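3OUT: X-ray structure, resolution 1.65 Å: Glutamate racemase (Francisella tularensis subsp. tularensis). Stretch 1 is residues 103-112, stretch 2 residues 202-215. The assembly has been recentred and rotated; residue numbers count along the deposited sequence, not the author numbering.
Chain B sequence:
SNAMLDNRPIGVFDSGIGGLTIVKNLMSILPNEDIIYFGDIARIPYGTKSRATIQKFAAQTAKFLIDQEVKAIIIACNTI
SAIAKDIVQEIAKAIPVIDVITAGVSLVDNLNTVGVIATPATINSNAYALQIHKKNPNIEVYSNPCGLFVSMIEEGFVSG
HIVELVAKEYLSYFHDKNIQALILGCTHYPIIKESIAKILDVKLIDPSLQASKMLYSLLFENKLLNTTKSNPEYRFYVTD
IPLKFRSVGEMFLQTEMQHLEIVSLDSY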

# COMPACT_ATOMS: atom_id res chain seq x y z
N ALA B 103 27.55 -10.60 -1.68
CA ALA B 103 28.18 -11.20 -2.86
C ALA B 103 29.17 -10.25 -3.53
O ALA B 103 30.30 -10.63 -3.84
CB ALA B 103 27.11 -11.65 -3.87
N GLY B 104 28.76 -9.00 -3.77
CA GLY B 104 29.67 -8.02 -4.36
C GLY B 104 30.93 -7.80 -3.54
O GLY B 104 32.03 -7.71 -4.10
N VAL B 105 30.75 -7.67 -2.24
CA VAL B 105 31.87 -7.38 -1.34
C VAL B 105 32.87 -8.52 -1.45
O VAL B 105 34.10 -8.30 -1.49
CB VAL B 105 31.38 -7.20 0.10
CG1 VAL B 105 32.59 -7.17 1.11
CG2 VAL B 105 30.55 -5.92 0.17
N SER B 106 32.35 -9.75 -1.50
CA SER B 106 33.20 -10.94 -1.56
C SER B 106 34.10 -10.95 -2.82
O SER B 106 35.12 -11.63 -2.86
CB SER B 106 32.37 -12.23 -1.46
OG SER B 106 31.77 -12.58 -2.70
N LEU B 107 33.72 -10.22 -3.85
CA LEU B 107 34.48 -10.17 -5.09
C LEU B 107 35.52 -9.08 -5.19
O LEU B 107 36.27 -9.06 -6.17
CB LEU B 107 33.49 -10.08 -6.27
CG LEU B 107 32.55 -11.30 -6.45
CD1 LEU B 107 31.46 -10.99 -7.48
CD2 LEU B 107 33.30 -12.52 -6.93
N VAL B 108 35.64 -8.19 -4.20
CA VAL B 108 36.52 -7.03 -4.25
C VAL B 108 37.38 -6.85 -3.00
O VAL B 108 38.14 -5.88 -2.91
CB VAL B 108 35.76 -5.72 -4.51
CG1 VAL B 108 34.96 -5.80 -5.81
CG2 VAL B 108 34.83 -5.34 -3.33
N ASP B 109 37.23 -7.73 -2.00
CA ASP B 109 37.78 -7.40 -0.68
C ASP B 109 39.29 -7.67 -0.57
O ASP B 109 39.86 -7.41 0.50
CB ASP B 109 36.96 -8.02 0.47
CG ASP B 109 36.89 -9.52 0.41
OD1 ASP B 109 37.59 -10.16 -0.43
OD2 ASP B 109 36.12 -10.10 1.21
N ASN B 110 39.91 -8.11 -1.67
CA ASN B 110 41.38 -8.10 -1.79
C ASN B 110 41.98 -6.99 -2.65
O ASN B 110 43.20 -6.96 -2.87
CB ASN B 110 41.89 -9.46 -2.24
CG ASN B 110 41.64 -10.54 -1.17
OD1 ASN B 110 41.98 -10.35 0.01
ND2 ASN B 110 41.02 -11.65 -1.58
N LEU B 111 41.17 -6.04 -3.10
CA LEU B 111 41.66 -4.92 -3.87
C LEU B 111 42.04 -3.78 -2.95
O LEU B 111 41.67 -3.79 -1.79
CB LEU B 111 40.59 -4.49 -4.87
CG LEU B 111 40.21 -5.61 -5.83
CD1 LEU B 111 39.09 -5.13 -6.77
CD2 LEU B 111 41.40 -6.14 -6.65
N ASN B 112 42.75 -2.80 -3.48
CA ASN B 112 43.13 -1.61 -2.76
C ASN B 112 42.20 -0.41 -3.01
O ASN B 112 41.98 0.41 -2.11
CB ASN B 112 44.53 -1.20 -3.20
CG ASN B 112 45.50 -2.35 -3.09
OD1 ASN B 112 46.09 -2.78 -4.10
ND2 ASN B 112 45.65 -2.86 -1.89
N VAL B 202 37.90 -0.65 -16.85
CA VAL B 202 38.31 -1.39 -15.66
C VAL B 202 37.46 -2.63 -15.50
O VAL B 202 36.43 -2.75 -16.15
CB VAL B 202 38.21 -0.51 -14.40
CG1 VAL B 202 39.08 0.71 -14.53
CG2 VAL B 202 36.78 -0.11 -14.14
N LYS B 203 37.90 -3.56 -14.64
CA LYS B 203 37.17 -4.78 -14.38
C LYS B 203 35.78 -4.43 -13.84
O LYS B 203 35.69 -3.69 -12.87
CB LYS B 203 37.93 -5.65 -13.38
CG LYS B 203 37.23 -6.95 -12.92
CD LYS B 203 38.20 -7.91 -12.17
CE LYS B 203 38.23 -7.76 -10.60
NZ LYS B 203 39.46 -8.33 -9.86
N LEU B 204 34.73 -4.94 -14.48
CA LEU B 204 33.36 -4.71 -14.00
C LEU B 204 32.87 -5.91 -13.20
O LEU B 204 32.94 -7.06 -13.66
CB LEU B 204 32.41 -4.39 -15.17
CG LEU B 204 32.88 -3.29 -16.12
CD1 LEU B 204 31.87 -3.07 -17.29
CD2 LEU B 204 33.13 -1.98 -15.42
N ILE B 205 32.34 -5.66 -12.00
CA ILE B 205 31.92 -6.71 -11.10
C ILE B 205 30.39 -6.79 -11.08
O ILE B 205 29.71 -5.83 -10.70
CB ILE B 205 32.41 -6.43 -9.65
CG1 ILE B 205 33.92 -6.25 -9.57
CG2 ILE B 205 31.88 -7.50 -8.64
CD1 ILE B 205 34.69 -7.43 -9.99
N ASP B 206 29.87 -7.95 -11.46
CA ASP B 206 28.42 -8.19 -11.44
C ASP B 206 28.19 -9.26 -10.40
O ASP B 206 28.53 -10.42 -10.66
CB ASP B 206 27.95 -8.66 -12.82
CG ASP B 206 26.50 -9.11 -12.83
OD1 ASP B 206 25.84 -9.08 -11.76
OD2 ASP B 206 25.99 -9.42 -13.96
N PRO B 207 27.59 -8.91 -9.27
CA PRO B 207 27.51 -9.86 -8.16
C PRO B 207 26.37 -10.88 -8.23
O PRO B 207 26.26 -11.70 -7.34
CB PRO B 207 27.30 -8.95 -6.98
CG PRO B 207 26.50 -7.86 -7.49
CD PRO B 207 27.09 -7.59 -8.86
N SER B 208 25.49 -10.82 -9.23
CA SER B 208 24.33 -11.75 -9.24
C SER B 208 24.65 -13.22 -9.22
O SER B 208 24.03 -13.98 -8.47
CB SER B 208 23.38 -11.47 -10.40
OG SER B 208 24.05 -11.45 -11.62
N LEU B 209 25.57 -13.68 -10.07
CA LEU B 209 25.89 -15.10 -10.09
C LEU B 209 26.55 -15.55 -8.78
O LEU B 209 26.24 -16.61 -8.27
CB LEU B 209 26.76 -15.46 -11.30
CG LEU B 209 27.06 -16.95 -11.45
CD1 LEU B 209 25.80 -17.85 -11.61
CD2 LEU B 209 28.03 -17.08 -12.65
N GLN B 210 27.45 -14.73 -8.26
CA GLN B 210 28.11 -15.00 -6.97
C GLN B 210 27.07 -15.18 -5.87
O GLN B 210 27.17 -16.13 -5.08
CB GLN B 210 29.07 -13.88 -6.62
CG GLN B 210 29.79 -14.02 -5.26
CD GLN B 210 30.82 -15.17 -5.17
OE1 GLN B 210 30.87 -16.05 -6.01
NE2 GLN B 210 31.64 -15.13 -4.14
N ALA B 211 26.05 -14.30 -5.84
CA ALA B 211 24.97 -14.46 -4.86
C ALA B 211 24.26 -15.80 -5.02
O ALA B 211 23.98 -16.52 -4.05
CB ALA B 211 23.93 -13.23 -4.95
N SER B 212 23.97 -16.17 -6.27
CA SER B 212 23.36 -17.47 -6.53
C SER B 212 24.24 -18.64 -6.06
O SER B 212 23.74 -19.59 -5.48
CB SER B 212 23.00 -17.59 -8.00
OG SER B 212 22.16 -16.51 -8.39
N LYS B 213 25.54 -18.55 -6.33
CA LYS B 213 26.50 -19.56 -5.85
C LYS B 213 26.56 -19.67 -4.34
O LYS B 213 26.71 -20.78 -3.82
CB LYS B 213 27.87 -19.29 -6.43
CG LYS B 213 27.87 -19.49 -7.92
CD LYS B 213 29.23 -19.60 -8.51
CE LYS B 213 30.09 -18.43 -8.29
NZ LYS B 213 31.44 -18.67 -8.93
N MSE B 214 26.45 -18.53 -3.64
CA MSE B 214 26.40 -18.53 -2.19
C MSE B 214 25.18 -19.32 -1.70
O MSE B 214 25.26 -20.07 -0.73
CB MSE B 214 26.44 -17.10 -1.61
CG MSE B 214 27.78 -16.45 -1.78
SE MSE B 214 27.68 -14.62 -1.17
CE MSE B 214 29.53 -14.42 -0.56
N LEU B 215 24.04 -19.13 -2.36
CA LEU B 215 22.85 -19.88 -2.01
C LEU B 215 23.05 -21.38 -2.32
O LEU B 215 22.76 -22.19 -1.48
CB LEU B 215 21.63 -19.33 -2.74
CG LEU B 215 20.32 -20.10 -2.46
CD1 LEU B 215 20.08 -20.27 -0.97
CD2 LEU B 215 19.16 -19.39 -3.10

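The backbones come nearest where the helix of stretch 1 lies against the start of the helix in stretch 2 and the turn leading into it, and there small residues let the backbones approach. The CA atoms of G104 and P207 are 4.7 Å apart, those of A103 and A211 5.0 Å. G104 presents bare backbone, and the ring of P207 fills the space, its CB 3.5 Å from G104 N. An ideal CB on G104 would lie 3.7 Å from P207 CB, in ordinary contact distance, so this distance does not itself require glycine.

A103 is the small bump that fits the neighbouring hollow. Its methyl group sits in a pocket lined by P207, Q210, A211 and M214, with CB 3.7 Å from A211 CB, 4.1 Å from P207 CB and 4.1 Å from the selenium, SE, of selenomethionine M214. A methyl suits this site because A103 CB already lies 3.5 Å from A211 N, leaving little space at the backbone of the second helix. The long, flexible side chain of M214 reaches back to close the pocket.

Beside this apolar patch lies one polar link. Q210 NE2 donates to S106 OG (2.9 Å, 158° at the hydrogen), while S106 OG donates to A103 O at 2.7 Å. The serine hydroxyl thus acts as acceptor and donor at once, and its short side chain keeps this relay close to the helix backbone.

Farther along, the bumps grow larger as L107 extends its CD1 methyl into a groove between I205 and Q210, 3.7 Å from I205 CG2 and 3.8 Å from Q210 CB. Branched I205 offers another surface to V108, whose CG1 packs 3.9 Å from I205 CG1. At the end of the V108–L111 type I turn, packing loosens: L111 CD2 comes only within 4.3 Å of K203 NZ, at the end of a long lysine chain.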